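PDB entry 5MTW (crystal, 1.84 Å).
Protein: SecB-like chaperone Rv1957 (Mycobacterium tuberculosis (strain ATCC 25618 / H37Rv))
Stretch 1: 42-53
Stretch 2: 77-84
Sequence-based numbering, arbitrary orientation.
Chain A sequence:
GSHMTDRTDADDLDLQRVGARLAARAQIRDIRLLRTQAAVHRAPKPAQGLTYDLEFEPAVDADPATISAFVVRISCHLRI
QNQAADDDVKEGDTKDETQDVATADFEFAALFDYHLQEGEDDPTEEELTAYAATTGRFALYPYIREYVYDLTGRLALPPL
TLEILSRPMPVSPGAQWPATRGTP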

# COMPACT_ATOMS: atom_id res chain seq x y z
N ARG A 42 10.86 2.03 -20.66
CA ARG A 42 10.50 2.98 -21.75
C ARG A 42 9.28 3.77 -21.27
O ARG A 42 8.59 3.34 -20.30
CB ARG A 42 10.16 2.22 -23.09
N ALA A 43 8.98 4.89 -21.92
CA ALA A 43 7.75 5.64 -21.63
C ALA A 43 6.43 4.89 -22.04
O ALA A 43 6.36 4.26 -23.08
CB ALA A 43 7.81 7.03 -22.32
N PRO A 44 5.36 4.97 -21.22
CA PRO A 44 4.11 4.43 -21.68
C PRO A 44 3.51 5.38 -22.73
O PRO A 44 3.92 6.52 -22.76
CB PRO A 44 3.25 4.38 -20.39
CG PRO A 44 3.82 5.46 -19.53
CD PRO A 44 5.28 5.48 -19.84
N LYS A 45 2.57 4.92 -23.58
CA LYS A 45 1.90 5.75 -24.61
C LYS A 45 0.42 5.43 -24.67
O LYS A 45 -0.03 4.72 -25.56
CB LYS A 45 2.49 5.46 -25.97
CG LYS A 45 3.91 5.94 -26.08
CD LYS A 45 4.66 5.22 -27.19
CE LYS A 45 5.94 5.95 -27.51
NZ LYS A 45 6.78 5.06 -28.35
N PRO A 46 -0.34 5.90 -23.66
CA PRO A 46 -1.77 5.56 -23.58
C PRO A 46 -2.50 5.80 -24.92
O PRO A 46 -3.25 4.91 -25.41
CB PRO A 46 -2.28 6.49 -22.47
CG PRO A 46 -1.08 6.83 -21.64
CD PRO A 46 0.16 6.63 -22.47
N ALA A 47 -2.23 6.96 -25.52
CA ALA A 47 -2.87 7.38 -26.76
C ALA A 47 -2.56 6.43 -27.93
O ALA A 47 -3.42 6.20 -28.76
CB ALA A 47 -2.45 8.80 -27.09
N GLN A 48 -1.35 5.88 -28.00
CA GLN A 48 -1.08 4.83 -29.00
C GLN A 48 -1.90 3.58 -28.63
O GLN A 48 -2.40 2.88 -29.50
CB GLN A 48 0.40 4.46 -29.04
CG GLN A 48 1.01 4.45 -30.43
CD GLN A 48 1.38 5.84 -30.91
OE1 GLN A 48 1.95 6.63 -30.16
NE2 GLN A 48 1.04 6.13 -32.14
N GLY A 49 -2.02 3.33 -27.34
CA GLY A 49 -2.72 2.15 -26.83
C GLY A 49 -1.80 1.42 -25.87
O GLY A 49 -0.75 0.87 -26.27
N LEU A 50 -2.17 1.41 -24.59
CA LEU A 50 -1.37 0.71 -23.57
C LEU A 50 -2.10 -0.56 -23.09
O LEU A 50 -3.34 -0.59 -22.89
CB LEU A 50 -0.85 1.73 -22.54
CG LEU A 50 -0.53 1.41 -21.12
CD1 LEU A 50 0.09 2.55 -20.34
CD2 LEU A 50 -1.89 1.14 -20.57
N THR A 51 -1.35 -1.66 -23.02
CA THR A 51 -1.97 -2.89 -22.59
C THR A 51 -1.09 -3.74 -21.61
O THR A 51 -0.02 -3.35 -21.24
CB THR A 51 -2.41 -3.75 -23.81
OG1 THR A 51 -3.38 -4.71 -23.36
CG2 THR A 51 -1.21 -4.44 -24.47
N TYR A 52 -1.59 -4.89 -21.20
CA TYR A 52 -0.84 -5.76 -20.30
C TYR A 52 -1.16 -7.20 -20.43
O TYR A 52 -2.24 -7.54 -20.80
CB TYR A 52 -1.07 -5.26 -18.87
CG TYR A 52 -2.42 -5.58 -18.33
CD1 TYR A 52 -3.49 -4.77 -18.60
CD2 TYR A 52 -2.62 -6.72 -17.54
CE1 TYR A 52 -4.74 -5.09 -18.15
CE2 TYR A 52 -3.86 -7.02 -17.02
CZ TYR A 52 -4.91 -6.19 -17.31
OH TYR A 52 -6.12 -6.46 -16.82
N ASP A 53 -0.21 -8.02 -20.05
CA ASP A 53 -0.34 -9.47 -19.94
C ASP A 53 -0.02 -9.84 -18.50
O ASP A 53 0.90 -9.24 -17.90
CB ASP A 53 0.69 -10.23 -20.77
CG ASP A 53 0.59 -9.98 -22.22
OD1 ASP A 53 -0.44 -9.48 -22.70
OD2 ASP A 53 1.56 -10.32 -22.91
N HIS A 77 3.59 -13.02 -13.43
CA HIS A 77 4.46 -12.34 -14.43
C HIS A 77 3.59 -11.27 -15.14
O HIS A 77 2.57 -11.57 -15.76
CB HIS A 77 5.16 -13.32 -15.43
CG HIS A 77 6.19 -12.60 -16.27
ND1 HIS A 77 7.45 -12.29 -15.79
CD2 HIS A 77 6.11 -12.02 -17.49
CE1 HIS A 77 8.12 -11.60 -16.70
NE2 HIS A 77 7.32 -11.42 -17.74
N LEU A 78 3.93 -10.03 -14.92
CA LEU A 78 3.25 -8.88 -15.46
C LEU A 78 4.11 -8.23 -16.52
O LEU A 78 5.33 -7.90 -16.33
CB LEU A 78 2.95 -7.88 -14.34
CG LEU A 78 2.42 -6.53 -14.81
CD1 LEU A 78 1.03 -6.73 -15.26
CD2 LEU A 78 2.48 -5.45 -13.74
N ARG A 79 3.49 -7.98 -17.66
CA ARG A 79 4.17 -7.32 -18.78
C ARG A 79 3.23 -6.22 -19.21
O ARG A 79 2.08 -6.48 -19.56
CB ARG A 79 4.38 -8.28 -19.95
CG ARG A 79 5.63 -9.13 -19.93
CD ARG A 79 5.77 -9.96 -21.26
NE ARG A 79 7.08 -9.83 -21.93
CZ ARG A 79 8.25 -10.33 -21.51
NH1 ARG A 79 8.34 -10.99 -20.38
NH2 ARG A 79 9.35 -10.19 -22.23
N ILE A 80 3.70 -5.01 -19.08
CA ILE A 80 3.00 -3.81 -19.55
C ILE A 80 3.64 -3.35 -20.86
O ILE A 80 4.85 -3.23 -20.95
CB ILE A 80 3.03 -2.69 -18.50
CG1 ILE A 80 2.21 -3.16 -17.28
CG2 ILE A 80 2.45 -1.40 -19.04
CD1 ILE A 80 2.25 -2.18 -16.15
N GLN A 81 2.79 -3.08 -21.84
CA GLN A 81 3.21 -2.87 -23.20
C GLN A 81 2.45 -1.75 -23.89
O GLN A 81 1.24 -1.63 -23.71
CB GLN A 81 2.90 -4.12 -23.99
CG GLN A 81 3.63 -5.36 -23.55
CD GLN A 81 3.40 -6.49 -24.51
OE1 GLN A 81 2.27 -6.82 -24.77
NE2 GLN A 81 4.46 -7.02 -25.09
N ASN A 82 3.20 -0.98 -24.68
CA ASN A 82 2.69 -0.09 -25.80
C ASN A 82 2.21 -0.88 -27.03
O ASN A 82 2.94 -1.70 -27.57
CB ASN A 82 3.80 0.92 -26.27
CG ASN A 82 4.12 1.96 -25.20
OD1 ASN A 82 3.26 2.27 -24.39
ND2 ASN A 82 5.38 2.47 -25.15
N GLN A 83 0.99 -0.62 -27.46
CA GLN A 83 0.41 -1.26 -28.67
C GLN A 83 0.72 -0.39 -29.92
O GLN A 83 0.87 0.83 -29.81
CB GLN A 83 -1.12 -1.36 -28.48
CG GLN A 83 -1.76 -2.69 -28.82
CD GLN A 83 -3.17 -2.79 -28.25
OE1 GLN A 83 -3.78 -1.80 -27.87
NE2 GLN A 83 -3.69 -4.00 -28.19
N ALA A 84 0.83 -1.02 -31.09
CA ALA A 84 0.49 -0.38 -32.37
C ALA A 84 1.42 0.75 -32.76
O ALA A 84 2.55 0.81 -32.32
CB ALA A 84 -0.95 0.12 -32.32

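Residues 77-82 form a strand that runs antiparallel to strand 50-53, and the loop preceding the latter folds back over the far end of the pairing. At the start of stretch 2, H77 contributes little to the contact itself. Its ring instead serves its own strand, with H77 NE2 accepting a hydrogen bond from R79 NH1 at 2.9 Å. L78 meets the neighbouring strand through both backbone and side chain: its CA lies 3.4 Å from D53 O, a CA-H...O contact, while its CD1 reaches to 4.3 Å from Y52 CD2, an apolar contact that approaches the tyrosine ring obliquely.

R79 and D53 form a hydrogen-bonded pair, with R79 N donating to D53 O at 2.9 Å and D53 N to R79 O at 2.8 Å. Despite their opposite charges, the two side chains come closest at CB of R79 and CB of D53, 4.3 Å apart, and the end of the arginine leads away, its NH1 bonded to H77. R79 O also accepts a short CA-H...O contact from Y52 CA, at 3.1 Å.

I80 faces Y52 across a non-hydrogen-bonded pair, where the backbones draw together to a CA-CA distance of 4.4 Å. The buried I80 packs its CG1 against Y52 CB at 4.2 Å, on the same sheet face as L50 and N82, and its CA lies 3.5 Å from T51 O.

The next hydrogen-bonded pair joins Q81 to T51. The bond from T51 N to Q81 O, 2.7 Å long, is almost linear at 178°, and Q81 N returns a bond of 2.9 Å to T51 O. Beside this backbone ring, T51 CG2 lies 4.2 Å from Q81 CB, on the face shared with R79 and D53.

N82, paired with L50, uses its buried amide to tie down the loop. Its ND2 donates to A43 O at 2.9 Å with good linearity, whereas its OD1 receives only a weak bond from K45 N, also 2.9 Å but bent to 128°. One side chain thus engages backbone groups on both flanks of P44.

Beyond the strand, Q83 N donates to G49 O at 2.6 Å, extending the ladder by one bond. G49 adopts phi/psi angles of 127/113°, at which a CB would jam against the preceding carbonyl oxygen; an ideal CB would also lie only 3.1 Å from Q83 OE1. At the poorly ordered end, A84 CB comes within 4.2 Å of Q48 O.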